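Local atomic coordinates of Thiol:disulfide interchange protein (Klebsiella pneumoniae, PDB entry 6DXN), a protein that probably catalyses thiol-disulfide exchange in the periplasm, as other DsbA-type oxidoreductases do when they introduce disulfide bonds into exported proteins. Residues F155-K160 with L185-K190; R50-D55 with M180-L185; L25-S30 with N44-I49. All coordinates share one frame; numbering follows the deposited sequence.

Contact 1: residues F155-K160 with L185-K190; sequences FYVSGK and LFLLNK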
ATOM      1  N   PHE A 155      -3.749  -6.796   2.531  1.00 16.13           N
ATOM      2  CA  PHE A 155      -2.880  -7.465   1.543  1.00 16.21           C
ATOM      3  C   PHE A 155      -3.676  -8.513   0.753  1.00 16.76           C
ATOM      4  O   PHE A 155      -4.445  -9.285   1.337  1.00 16.66           O
ATOM      5  CB  PHE A 155      -1.686  -8.126   2.232  1.00 16.91           C
ATOM      6  CG  PHE A 155      -0.750  -7.181   2.940  1.00 17.26           C
ATOM      7  CD1 PHE A 155      -1.119  -6.586   4.139  1.00 17.89           C
ATOM      8  CD2 PHE A 155       0.507  -6.909   2.431  1.00 17.88           C
ATOM      9  CE1 PHE A 155      -0.260  -5.715   4.793  1.00 17.77           C
ATOM     10  CE2 PHE A 155       1.370  -6.049   3.095  1.00 17.21           C
ATOM     11  CZ  PHE A 155       0.987  -5.458   4.275  1.00 17.35           C
ATOM     12  N   TYR A 156      -3.480  -8.506  -0.576  1.00 16.93           N
ATOM     13  CA  TYR A 156      -4.091  -9.452  -1.523  1.00 18.20           C
ATOM     14  C   TYR A 156      -2.994 -10.072  -2.397  1.00 17.37           C
ATOM     15  O   TYR A 156      -2.189  -9.357  -2.985  1.00 17.27           O
ATOM     16  CB  TYR A 156      -5.139  -8.769  -2.405  1.00 19.45           C
ATOM     17  CG  TYR A 156      -6.378  -8.319  -1.678  1.00 21.66           C
ATOM     18  CD1 TYR A 156      -6.371  -7.163  -0.919  1.00 21.30           C
ATOM     19  CD2 TYR A 156      -7.561  -9.040  -1.756  1.00 23.61           C
ATOM     20  CE1 TYR A 156      -7.502  -6.738  -0.246  1.00 23.87           C
ATOM     21  CE2 TYR A 156      -8.703  -8.626  -1.087  1.00 24.45           C
ATOM     22  CZ  TYR A 156      -8.672  -7.470  -0.329  1.00 23.83           C
ATOM     23  OH  TYR A 156      -9.778  -7.042   0.341  1.00 25.18           O
ATOM     24  N   VAL A 157      -2.990 -11.409  -2.475  1.00 17.40           N
ATOM     25  CA  VAL A 157      -2.033 -12.162  -3.270  1.00 16.82           C
ATOM     26  C   VAL A 157      -2.791 -12.796  -4.454  1.00 17.24           C
ATOM     27  O   VAL A 157      -3.864 -13.396  -4.266  1.00 14.88           O
ATOM     28  CB  VAL A 157      -1.310 -13.228  -2.416  1.00 18.08           C
ATOM     29  CG1 VAL A 157      -0.216 -13.942  -3.201  1.00 18.37           C
ATOM     30  CG2 VAL A 157      -0.732 -12.637  -1.139  1.00 17.95           C
ATOM     31  N   SER A 158      -2.245 -12.616  -5.667  1.00 18.03           N
ATOM     32  CA  SER A 158      -2.793 -13.192  -6.934  1.00 19.71           C
ATOM     33  C   SER A 158      -4.274 -12.829  -7.121  1.00 22.71           C
ATOM     34  O   SER A 158      -5.008 -13.512  -7.854  1.00 24.76           O
ATOM     35  CB  SER A 158      -2.590 -14.685  -6.973  1.00 18.90           C
ATOM     36  OG  SER A 158      -1.207 -15.013  -7.024  1.00 18.11           O
ATOM     37  N   GLY A 159      -4.702 -11.764  -6.430  1.00 20.97           N
ATOM     38  CA  GLY A 159      -6.068 -11.267  -6.478  1.00 23.67           C
ATOM     39  C   GLY A 159      -7.101 -12.267  -5.985  1.00 24.32           C
ATOM     40  O   GLY A 159      -8.291 -12.073  -6.233  1.00 22.00           O
ATOM     41  N   LYS A 160      -6.662 -13.290  -5.233  1.00 27.05           N
ATOM     42  CA  LYS A 160      -7.555 -14.366  -4.789  1.00 27.59           C
ATOM     43  C   LYS A 160      -7.433 -14.646  -3.283  1.00 28.30           C
ATOM     44  O   LYS A 160      -8.376 -15.167  -2.692  1.00 31.00           O
ATOM     45  CB  LYS A 160      -7.220 -15.641  -5.569  1.00 30.51           C
ATOM     46  CG  LYS A 160      -8.187 -16.801  -5.382  1.00 31.55           C
ATOM     47  CD  LYS A 160      -7.813 -18.026  -6.191  1.00 30.45           C
ATOM     48  CE  LYS A 160      -8.844 -19.132  -6.125  1.00 31.86           C
ATOM     49  NZ  LYS A 160     -10.100 -18.756  -6.818  1.00 31.63           N
ATOM     50  N   LEU A 185       4.747 -15.228   0.954  1.00 19.88           N
ATOM     51  CA  LEU A 185       5.467 -16.143   0.065  1.00 20.00           C
ATOM     52  C   LEU A 185       4.678 -17.445  -0.124  1.00 18.86           C
ATOM     53  O   LEU A 185       4.571 -17.936  -1.244  1.00 18.80           O
ATOM     54  CB  LEU A 185       6.863 -16.413   0.631  1.00 20.98           C
ATOM     55  CG  LEU A 185       7.877 -15.292   0.428  1.00 22.57           C
ATOM     56  CD1 LEU A 185       9.232 -15.695   0.985  1.00 24.04           C
ATOM     57  CD2 LEU A 185       7.997 -14.931  -1.043  1.00 23.54           C
ATOM     58  N   PHE A 186       4.140 -17.971   0.980  1.00 18.89           N
ATOM     59  CA  PHE A 186       3.335 -19.197   0.995  1.00 18.92           C
ATOM     60  C   PHE A 186       2.155 -19.055   0.026  1.00 19.68           C
ATOM     61  O   PHE A 186       1.739 -20.023  -0.604  1.00 18.00           O
ATOM     62  CB  PHE A 186       2.832 -19.502   2.410  1.00 17.85           C
ATOM     63  CG  PHE A 186       1.846 -20.642   2.512  1.00 19.17           C
ATOM     64  CD1 PHE A 186       0.490 -20.428   2.318  1.00 19.02           C
ATOM     65  CD2 PHE A 186       2.272 -21.929   2.807  1.00 20.32           C
ATOM     66  CE1 PHE A 186      -0.415 -21.474   2.402  1.00 20.05           C
ATOM     67  CE2 PHE A 186       1.364 -22.973   2.907  1.00 19.89           C
ATOM     68  CZ  PHE A 186       0.023 -22.745   2.702  1.00 20.84           C
ATOM     69  N   LEU A 187       1.644 -17.827  -0.112  1.00 20.50           N
ATOM     70  CA  LEU A 187       0.504 -17.594  -0.989  1.00 20.77           C
ATOM     71  C   LEU A 187       0.949 -17.423  -2.446  1.00 22.58           C
ATOM     72  O   LEU A 187       0.240 -17.857  -3.343  1.00 22.78           O
ATOM     73  CB  LEU A 187      -0.287 -16.383  -0.489  1.00 21.60           C
ATOM     74  CG  LEU A 187      -1.081 -16.624   0.796  1.00 21.50           C
ATOM     75  CD1 LEU A 187      -1.772 -15.351   1.254  1.00 21.99           C
ATOM     76  CD2 LEU A 187      -2.094 -17.748   0.610  1.00 22.01           C
ATOM     77  N   LEU A 188       2.107 -16.789  -2.670  1.00 23.99           N
ATOM     78  CA  LEU A 188       2.610 -16.581  -4.036  1.00 24.65           C
ATOM     79  C   LEU A 188       2.988 -17.924  -4.673  1.00 26.75           C
ATOM     80  O   LEU A 188       2.869 -18.079  -5.890  1.00 24.43           O
ATOM     81  CB  LEU A 188       3.825 -15.650  -4.005  1.00 24.89           C
ATOM     82  CG  LEU A 188       3.524 -14.171  -3.770  1.00 24.36           C
ATOM     83  CD1 LEU A 188       4.800 -13.407  -3.462  1.00 23.75           C
ATOM     84  CD2 LEU A 188       2.810 -13.565  -4.973  1.00 23.15           C
ATOM     85  N   ASN A 189       3.423 -18.875  -3.833  1.00 30.56           N
ATOM     86  CA  ASN A 189       3.882 -20.202  -4.257  1.00 34.58           C
ATOM     87  C   ASN A 189       2.739 -21.222  -4.203  1.00 37.60           C
ATOM     88  O   ASN A 189       2.985 -22.425  -4.037  1.00 45.00           O
ATOM     89  CB  ASN A 189       5.016 -20.720  -3.365  1.00 36.75           C
ATOM     90  CG  ASN A 189       6.153 -19.737  -3.182  1.00 39.66           C
ATOM     91  OD1 ASN A 189       6.145 -18.646  -3.752  1.00 42.55           O
ATOM     92  ND2 ASN A 189       7.131 -20.110  -2.372  1.00 37.26           N
ATOM     93  N   LYS A 190       1.500 -20.750  -4.359  1.00 40.25           N
ATOM     94  CA  LYS A 190       0.338 -21.632  -4.295  1.00 42.28           C
ATOM     95  C   LYS A 190      -0.135 -21.990  -5.703  1.00 46.03           C
ATOM     96  O   LYS A 190      -0.136 -21.141  -6.592  1.00 43.21           O
ATOM     97  CB  LYS A 190      -0.777 -20.966  -3.483  1.00 41.60           C
ATOM     98  CG  LYS A 190      -2.086 -21.739  -3.439  1.00 42.03           C
ATOM     99  CD  LYS A 190      -3.074 -21.198  -2.448  1.00 43.41           C
ATOM    100  CE  LYS A 190      -2.632 -21.390  -1.016  1.00 44.41           C
ATOM    101  NZ  LYS A 190      -3.626 -20.841  -0.069  1.00 47.67           N
TER
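Val157 meets Leu187 and Leu188 in an entirely apolar contact between the end of strand 154-157 and the last turn of helix 173-188. The two methyls of Val157 divide the work. Val157 CG1 lies 3.6 Å from Leu187 CB and 3.5 Å from Leu188 CD2, so one methyl sits between two successive leucines of the helix. Val157 CG2 also lies 3.8 Å from Leu187 CB, and is equally far (3.8 Å) from Leu187 CD1. The valine thus straddles the first carbon of the Leu187 side chain. With CG1 anti to the backbone N (chi1 -175°), both branches of Val157 face the helix. Leu188 reaches the same methyl from the other flank, its side chain at about a right angle to that of Val157.

Backbone hydrogen bonds shape each partner separately. Lys160 N bonds to Val157 O at 3.0 Å, closing a tight turn through Ser158 and Gly159, both with positive phi and close to type I'. On the helix side, Asn189 N bonds to Leu185 O at 3.0 Å, and Asn189 is the first residue to leave helical geometry.

Neighbouring side chains extend the cluster: Leu25 touches Val157, Phe12 touches Leu187, and Leu53 and Met57 touch Leu188. Beyond the helix end, Lys190 makes a cation-pi contact with Tyr161. The arrangement belongs to the C-terminal beta-beta-alpha unit of the thioredoxin fold, in which an antiparallel hairpin, here strands 154-157 and 161-163, is followed by a helix that packs back across the sheet.

Contact 2: residues R50-D55 with M180-L185; sequences RKRLPD and MANLVL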
ATOM      1  N   ARG A  50       9.349  -7.053   1.147  1.00 16.52           N
ATOM      2  CA  ARG A  50      10.174  -6.708  -0.057  1.00 17.96           C
ATOM      3  C   ARG A  50      11.511  -7.450  -0.059  1.00 20.10           C
ATOM      4  O   ARG A  50      11.979  -7.905  -1.103  1.00 20.10           O
ATOM      5  CB  ARG A  50      10.515  -5.220  -0.131  1.00 18.18           C
ATOM      6  CG  ARG A  50       9.334  -4.319  -0.445  1.00 20.61           C
ATOM      7  CD  ARG A  50       9.844  -2.919  -0.712  1.00 21.18           C
ATOM      8  NE  ARG A  50       8.755  -1.980  -0.791  1.00 23.12           N
ATOM      9  CZ  ARG A  50       8.328  -1.234   0.224  1.00 23.77           C
ATOM     10  NH1 ARG A  50       8.926  -1.297   1.402  1.00 23.85           N
ATOM     11  NH2 ARG A  50       7.300  -0.434   0.050  1.00 22.64           N
ATOM     12  N   LYS A  51      12.114  -7.526   1.125  1.00 19.04           N
ATOM     13  CA  LYS A  51      13.397  -8.171   1.346  1.00 21.70           C
ATOM     14  C   LYS A  51      13.355  -9.640   0.896  1.00 22.34           C
ATOM     15  O   LYS A  51      14.393 -10.204   0.548  1.00 19.94           O
ATOM     16  CB  LYS A  51      13.716  -8.063   2.840  1.00 22.56           C
ATOM     17  CG  LYS A  51      15.053  -8.623   3.301  1.00 25.52           C
ATOM     18  CD  LYS A  51      15.285  -8.390   4.786  1.00 27.95           C
ATOM     19  CE  LYS A  51      15.186  -6.926   5.161  1.00 29.03           C
ATOM     20  NZ  LYS A  51      15.457  -6.704   6.601  1.00 31.71           N
ATOM     21  N   ARG A  52      12.148 -10.222   0.864  1.00 23.49           N
ATOM     22  CA  ARG A  52      11.960 -11.665   0.559  1.00 23.57           C
ATOM     23  C   ARG A  52      11.384 -11.924  -0.840  1.00 22.28           C
ATOM     24  O   ARG A  52      11.276 -13.090  -1.242  1.00 19.37           O
ATOM     25  CB  ARG A  52      10.985 -12.260   1.580  1.00 26.27           C
ATOM     26  CG  ARG A  52      11.404 -12.074   3.030  1.00 27.84           C
ATOM     27  CD  ARG A  52      12.521 -12.997   3.470  1.00 29.96           C
ATOM     28  NE  ARG A  52      12.087 -14.389   3.476  1.00 32.23           N
ATOM     29  CZ  ARG A  52      11.331 -14.932   4.424  1.00 32.65           C
ATOM     30  NH1 ARG A  52      10.881 -14.190   5.421  1.00 36.34           N
ATOM     31  NH2 ARG A  52      11.021 -16.215   4.372  1.00 34.80           N
ATOM     32  N   LEU A  53      11.003 -10.867  -1.572  1.00 21.31           N
ATOM     33  CA  LEU A  53      10.390 -11.037  -2.901  1.00 22.69           C
ATOM     34  C   LEU A  53      11.462 -11.279  -3.966  1.00 25.28           C
ATOM     35  O   LEU A  53      12.636 -10.968  -3.760  1.00 24.18           O
ATOM     36  CB  LEU A  53       9.597  -9.783  -3.290  1.00 22.50           C
ATOM     37  CG  LEU A  53       8.393  -9.396  -2.430  1.00 20.83           C
ATOM     38  CD1 LEU A  53       7.796  -8.089  -2.923  1.00 21.49           C
ATOM     39  CD2 LEU A  53       7.331 -10.481  -2.423  1.00 21.24           C
ATOM     40  N   PRO A  54      11.095 -11.868  -5.129  1.00 28.07           N
ATOM     41  CA  PRO A  54      12.013 -11.995  -6.262  1.00 29.26           C
ATOM     42  C   PRO A  54      12.125 -10.649  -7.002  1.00 32.00           C
ATOM     43  O   PRO A  54      11.277  -9.778  -6.831  1.00 33.75           O
ATOM     44  CB  PRO A  54      11.380 -13.077  -7.155  1.00 29.16           C
ATOM     45  CG  PRO A  54      10.268 -13.680  -6.310  1.00 29.27           C
ATOM     46  CD  PRO A  54       9.828 -12.568  -5.380  1.00 28.40           C
ATOM     47  N   ASP A  55      13.148 -10.519  -7.855  1.00 33.14           N
ATOM     48  CA  ASP A  55      13.459  -9.278  -8.591  1.00 35.06           C
ATOM     49  C   ASP A  55      12.337  -8.825  -9.532  1.00 34.07           C
ATOM     50  O   ASP A  55      12.147  -7.615  -9.699  1.00 34.30           O
ATOM     51  CB  ASP A  55      14.760  -9.423  -9.385  1.00 36.36           C
ATOM     52  CG  ASP A  55      15.996  -9.467  -8.505  1.00 38.71           C
ATOM     53  OD1 ASP A  55      15.838  -9.357  -7.266  1.00 39.08           O
ATOM     54  OD2 ASP A  55      17.105  -9.589  -9.063  1.00 37.89           O
HETATM   55  N   MSE A 180       4.546 -12.462   8.397  1.00 17.48           N
HETATM   56  CA  MSE A 180       3.730 -11.903   7.337  1.00 16.66           C
HETATM   57  C   MSE A 180       4.392 -12.151   6.005  1.00 15.08           C
HETATM   58  O   MSE A 180       3.730 -12.568   5.048  1.00 14.07           O
HETATM   59  CB  MSE A 180       3.501 -10.410   7.580  1.00 18.88           C
HETATM   60  CG  MSE A 180       2.998  -9.725   6.317  1.00 19.77           C
HETATM   61 SE   MSE A 180       1.143 -10.227   5.928  1.00 27.36          SE
HETATM   62  CE  MSE A 180       0.256  -8.874   7.072  1.00 25.76           C
ATOM     63  N   ALA A 181       5.706 -11.901   5.934  1.00 14.81           N
ATOM     64  CA  ALA A 181       6.468 -12.119   4.696  1.00 14.94           C
ATOM     65  C   ALA A 181       6.449 -13.610   4.334  1.00 15.82           C
ATOM     66  O   ALA A 181       6.393 -13.970   3.163  1.00 16.27           O
ATOM     67  CB  ALA A 181       7.877 -11.612   4.843  1.00 13.93           C
ATOM     68  N   ASN A 182       6.522 -14.462   5.362  1.00 16.83           N
ATOM     69  CA  ASN A 182       6.484 -15.919   5.163  1.00 17.06           C
ATOM     70  C   ASN A 182       5.125 -16.312   4.566  1.00 16.26           C
ATOM     71  O   ASN A 182       5.079 -17.042   3.573  1.00 15.44           O
ATOM     72  CB  ASN A 182       6.798 -16.674   6.455  1.00 17.69           C
ATOM     73  CG  ASN A 182       8.269 -16.660   6.812  1.00 18.17           C
ATOM     74  OD1 ASN A 182       9.125 -16.434   5.959  1.00 19.13           O
ATOM     75  ND2 ASN A 182       8.577 -16.933   8.067  1.00 17.70           N
ATOM     76  N   LEU A 183       4.036 -15.806   5.164  1.00 15.67           N
ATOM     77  CA  LEU A 183       2.669 -16.076   4.683  1.00 16.45           C
ATOM     78  C   LEU A 183       2.507 -15.567   3.244  1.00 17.57           C
ATOM     79  O   LEU A 183       1.945 -16.274   2.398  1.00 19.91           O
ATOM     80  CB  LEU A 183       1.638 -15.421   5.608  1.00 16.37           C
ATOM     81  CG  LEU A 183       0.187 -15.472   5.123  1.00 16.67           C
ATOM     82  CD1 LEU A 183      -0.275 -16.902   4.891  1.00 17.47           C
ATOM     83  CD2 LEU A 183      -0.740 -14.783   6.107  1.00 16.41           C
ATOM     84  N   VAL A 184       2.979 -14.342   2.973  1.00 17.31           N
ATOM     85  CA  VAL A 184       2.887 -13.787   1.615  1.00 19.14           C
ATOM     86  C   VAL A 184       3.532 -14.776   0.630  1.00 19.68           C
ATOM     87  O   VAL A 184       2.934 -15.133  -0.390  1.00 18.68           O
ATOM     88  CB  VAL A 184       3.512 -12.379   1.510  1.00 19.38           C
ATOM     89  CG1 VAL A 184       3.893 -12.009   0.079  1.00 21.30           C
ATOM     90  CG2 VAL A 184       2.595 -11.317   2.087  1.00 19.73           C
ATOM     91  N   LEU A 185       4.747 -15.228   0.954  1.00 19.88           N
ATOM     92  CA  LEU A 185       5.467 -16.143   0.065  1.00 20.00           C
ATOM     93  C   LEU A 185       4.678 -17.445  -0.124  1.00 18.86           C
ATOM     94  O   LEU A 185       4.571 -17.936  -1.244  1.00 18.80           O
ATOM     95  CB  LEU A 185       6.863 -16.413   0.631  1.00 20.98           C
ATOM     96  CG  LEU A 185       7.877 -15.292   0.428  1.00 22.57           C
ATOM     97  CD1 LEU A 185       9.232 -15.695   0.985  1.00 24.04           C
ATOM     98  CD2 LEU A 185       7.997 -14.931  -1.043  1.00 23.54           C
TER
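The guanidinium of Arg52 presents its edge to the side-chain amide of Asn182, whose OD1 lies near the guanidinium plane. The two flat groups are turned almost perpendicular, 82° apart, so they meet without stacking. Leu185 CD1 and Ala181 CB approach the guanidinium obliquely.

OD1 accepts from both terminal nitrogens. The bond from Arg52 NH2 to Asn182 OD1 is modelled at 2.5 Å, so short that its exact length is doubtful, with an N-H...O angle of 144°. The second, from Arg52 NH1 to Asn182 OD1 at 2.9 Å, is weak and more strongly bent, at 126°. Both terminal nitrogens thus point at one oxygen, though how the bonding divides between them is uncertain.

Bends at chi2 and chi3 fold the Arg52 chain instead of letting it run straight, and its aliphatic part lies against the helix on the way. Arg52 CG is 4.0 Å from Ala181 CB, where the small side chain allows the backbones to come close: the CA atoms of Arg52 and Ala181 are 6.9 Å apart. Leu185 flanks the arginine with both methyls, CD1 lying 3.9 Å from Arg52 CB and CD2 lying 3.8 Å from Arg52 O.

The contact joins the last part of helix 45-52 and the chain just after it to the second half of helix 173-188. Tyr6 of the N-terminal region packs on Asn182, beside the polar end of the contact. On the inner side, Met180 and Val184 pack on Ile49 of helix 45-52 and reach Ile163 of strand 161-163, while Leu53 and Val184 both touch Leu25 of strand 25-29.

Contact 3: residues L25-S30 with N44-I49; sequences LVEFFS and NVDTAI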
ATOM      1  N   LEU A  25       0.819  -8.848  -5.978  1.00 19.18           N
ATOM      2  CA  LEU A  25       0.855  -8.507  -4.566  1.00 18.56           C
ATOM      3  C   LEU A  25       0.518  -7.021  -4.394  1.00 17.22           C
ATOM      4  O   LEU A  25       1.208  -6.141  -4.934  1.00 15.09           O
ATOM      5  CB  LEU A  25       2.248  -8.819  -4.013  1.00 20.10           C
ATOM      6  CG  LEU A  25       2.445  -8.524  -2.525  1.00 21.05           C
ATOM      7  CD1 LEU A  25       1.584  -9.445  -1.676  1.00 21.37           C
ATOM      8  CD2 LEU A  25       3.911  -8.647  -2.137  1.00 21.26           C
ATOM      9  N   VAL A  26      -0.551  -6.757  -3.639  1.00 16.14           N
ATOM     10  CA  VAL A  26      -0.986  -5.395  -3.414  1.00 16.76           C
ATOM     11  C   VAL A  26      -1.429  -5.256  -1.950  1.00 16.87           C
ATOM     12  O   VAL A  26      -2.042  -6.173  -1.373  1.00 18.64           O
ATOM     13  CB  VAL A  26      -2.084  -4.977  -4.416  1.00 16.25           C
ATOM     14  CG1 VAL A  26      -3.346  -5.819  -4.291  1.00 15.63           C
ATOM     15  CG2 VAL A  26      -2.433  -3.497  -4.299  1.00 17.11           C
ATOM     16  N   GLU A  27      -1.047  -4.117  -1.362  1.00 14.60           N
ATOM     17  CA  GLU A  27      -1.406  -3.696  -0.016  1.00 15.00           C
ATOM     18  C   GLU A  27      -2.262  -2.440  -0.161  1.00 13.88           C
ATOM     19  O   GLU A  27      -1.765  -1.407  -0.613  1.00 13.80           O
ATOM     20  CB  GLU A  27      -0.156  -3.414   0.833  1.00 14.64           C
ATOM     21  CG  GLU A  27      -0.433  -2.740   2.179  1.00 15.30           C
ATOM     22  CD  GLU A  27       0.814  -2.306   2.944  1.00 14.90           C
ATOM     23  OE1 GLU A  27       1.915  -2.355   2.353  1.00 14.89           O
ATOM     24  OE2 GLU A  27       0.692  -1.929   4.126  1.00 13.80           O
ATOM     25  N   PHE A  28      -3.546  -2.551   0.186  1.00 13.18           N
ATOM     26  CA  PHE A  28      -4.405  -1.381   0.170  1.00 14.17           C
ATOM     27  C   PHE A  28      -4.138  -0.631   1.479  1.00 13.96           C
ATOM     28  O   PHE A  28      -4.090  -1.234   2.541  1.00 12.79           O
ATOM     29  CB  PHE A  28      -5.871  -1.765  -0.053  1.00 14.45           C
ATOM     30  CG  PHE A  28      -6.181  -2.311  -1.431  1.00 14.65           C
ATOM     31  CD1 PHE A  28      -6.394  -1.456  -2.502  1.00 16.23           C
ATOM     32  CD2 PHE A  28      -6.307  -3.674  -1.645  1.00 16.44           C
ATOM     33  CE1 PHE A  28      -6.694  -1.953  -3.761  1.00 16.70           C
ATOM     34  CE2 PHE A  28      -6.611  -4.170  -2.905  1.00 17.25           C
ATOM     35  CZ  PHE A  28      -6.799  -3.310  -3.959  1.00 16.45           C
ATOM     36  N   PHE A  29      -3.934   0.682   1.382  1.00 14.46           N
ATOM     37  CA  PHE A  29      -3.614   1.430   2.565  1.00 15.18           C
ATOM     38  C   PHE A  29      -4.191   2.847   2.477  1.00 14.42           C
ATOM     39  O   PHE A  29      -4.682   3.280   1.436  1.00 14.46           O
ATOM     40  CB  PHE A  29      -2.092   1.488   2.732  1.00 15.62           C
ATOM     41  CG  PHE A  29      -1.410   2.510   1.861  1.00 15.61           C
ATOM     42  CD1 PHE A  29      -1.168   2.262   0.517  1.00 15.61           C
ATOM     43  CD2 PHE A  29      -1.024   3.733   2.386  1.00 15.66           C
ATOM     44  CE1 PHE A  29      -0.554   3.216  -0.279  1.00 14.79           C
ATOM     45  CE2 PHE A  29      -0.404   4.684   1.594  1.00 15.15           C
ATOM     46  CZ  PHE A  29      -0.167   4.421   0.262  1.00 14.98           C
ATOM     47  N   SER A  30      -4.109   3.549   3.607  1.00 13.83           N
ATOM     48  CA  SER A  30      -4.535   4.916   3.711  1.00 14.95           C
ATOM     49  C   SER A  30      -3.507   5.656   4.564  1.00 15.51           C
ATOM     50  O   SER A  30      -3.078   5.150   5.609  1.00 13.79           O
ATOM     51  CB  SER A  30      -5.921   5.026   4.294  1.00 14.90           C
ATOM     52  OG  SER A  30      -6.259   6.379   4.503  1.00 16.06           O
ATOM     53  N   ASN A  44       7.340  -2.432  10.214  1.00 20.99           N
ATOM     54  CA  ASN A  44       8.170  -2.638   9.042  1.00 20.66           C
ATOM     55  C   ASN A  44       7.785  -3.963   8.372  1.00 18.85           C
ATOM     56  O   ASN A  44       8.635  -4.786   8.016  1.00 16.35           O
ATOM     57  CB  ASN A  44       9.656  -2.487   9.378  1.00 21.53           C
ATOM     58  CG  ASN A  44      10.029  -1.034   9.580  1.00 23.83           C
ATOM     59  OD1 ASN A  44       9.642  -0.180   8.779  1.00 26.31           O
ATOM     60  ND2 ASN A  44      10.779  -0.744  10.630  1.00 23.38           N
ATOM     61  N   VAL A  45       6.472  -4.150   8.218  1.00 17.20           N
ATOM     62  CA  VAL A  45       5.934  -5.289   7.515  1.00 17.39           C
ATOM     63  C   VAL A  45       6.313  -5.145   6.036  1.00 15.17           C
ATOM     64  O   VAL A  45       6.586  -6.132   5.361  1.00 14.33           O
ATOM     65  CB  VAL A  45       4.402  -5.369   7.662  1.00 17.72           C
ATOM     66  CG1 VAL A  45       3.793  -6.396   6.729  1.00 17.27           C
ATOM     67  CG2 VAL A  45       3.975  -5.615   9.096  1.00 19.22           C
ATOM     68  N   ASP A  46       6.335  -3.895   5.555  1.00 15.08           N
ATOM     69  CA  ASP A  46       6.584  -3.611   4.125  1.00 15.10           C
ATOM     70  C   ASP A  46       8.021  -3.967   3.719  1.00 15.31           C
ATOM     71  O   ASP A  46       8.216  -4.565   2.675  1.00 14.43           O
ATOM     72  CB  ASP A  46       6.277  -2.155   3.778  1.00 14.62           C
ATOM     73  CG  ASP A  46       4.798  -1.804   3.727  1.00 14.67           C
ATOM     74  OD1 ASP A  46       3.954  -2.716   3.853  1.00 15.65           O
ATOM     75  OD2 ASP A  46       4.508  -0.625   3.538  1.00 14.87           O
ATOM     76  N   THR A  47       9.020  -3.563   4.515  1.00 16.81           N
ATOM     77  CA  THR A  47      10.434  -3.894   4.176  1.00 17.60           C
ATOM     78  C   THR A  47      10.645  -5.414   4.264  1.00 17.77           C
ATOM     79  O   THR A  47      11.306  -6.024   3.402  1.00 16.75           O
ATOM     80  CB  THR A  47      11.419  -3.126   5.068  1.00 19.88           C
ATOM     81  OG1 THR A  47      11.242  -1.732   4.819  1.00 21.41           O
ATOM     82  CG2 THR A  47      12.870  -3.481   4.814  1.00 18.95           C
ATOM     83  N   ALA A  48      10.069  -6.025   5.302  1.00 15.70           N
ATOM     84  CA  ALA A  48      10.196  -7.474   5.524  1.00 15.70           C
ATOM     85  C   ALA A  48       9.751  -8.237   4.265  1.00 15.86           C
ATOM     86  O   ALA A  48      10.481  -9.094   3.732  1.00 16.47           O
ATOM     87  CB  ALA A  48       9.395  -7.873   6.741  1.00 15.67           C
ATOM     88  N   ILE A  49       8.554  -7.908   3.783  1.00 16.04           N
ATOM     89  CA  ILE A  49       7.986  -8.526   2.585  1.00 16.67           C
ATOM     90  C   ILE A  49       8.909  -8.302   1.371  1.00 16.56           C
ATOM     91  O   ILE A  49       9.227  -9.265   0.653  1.00 17.16           O
ATOM     92  CB  ILE A  49       6.557  -7.991   2.340  1.00 16.02           C
ATOM     93  CG1 ILE A  49       5.601  -8.431   3.453  1.00 15.89           C
ATOM     94  CG2 ILE A  49       6.034  -8.415   0.970  1.00 16.45           C
ATOM     95  CD1 ILE A  49       4.240  -7.774   3.405  1.00 15.83           C
TER
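Glu27 and Asp46 bring two carboxylates together between strand 25-29 and helix 45-52. Glu27 OE1 lies 2.6 Å from Asp46 OD1, and the planes of the two groups are 80° apart. With CG anti to the backbone N (chi1 170°), the extended glutamate chain carries its carboxylate across from sheet to helix; Asp46 meets it at about a right angle. Asp46 OD2 forms a salt bridge with Lys61. Lys61, on neighbouring strand 60-63, also makes a long, weak ion pair with Glu27 OE1.

The apolar part is a single touch two residues back along the strand: Leu25 CD2 lies 3.8 Å from Ile49 CG2, about one helical turn on from Asp46. Phe155 packs against both Glu27 and Ile49, and Phe39 of helix 34-41 also touches Glu27, so aromatic side chains border the acid pair.

Two acid oxygens held this close inside the protein, with Lys61 paired chiefly to Asp46, form a polar cluster in an otherwise largely apolar interface. Glu27 lies near, without touching, Cys33 and Cys36 of the probable redox-active CxxC, which are not disulfide-bonded in this structure. A buried acid close to that motif is familiar from thioredoxin relatives, and here could influence the redox chemistry of the cysteines.

All three contacts lie on one face of the sheet, where helices 45-52 and 173-188 pack side by side. Contact 3 is the most central, its centre about 5 Å from that of the chain; contacts 1 and 2 lie about 15 Å out. Contacts 2 and 3 share helix 45-52, contacts 1 and 2 share helix 173-188, and contacts 1 and 3 use adjacent antiparallel strands. Chemistry does not simply follow depth: a pair of acidic side chains occupies the deepest contact, contact 1 is buried and purely apolar, and the partly exposed contact 2 combines an arginine-amide pair with aliphatic packing. Selenomethionine Met180, from contact 2, links neighbouring segments by packing on Phe155 of 155-160 and Val45 of 44-49.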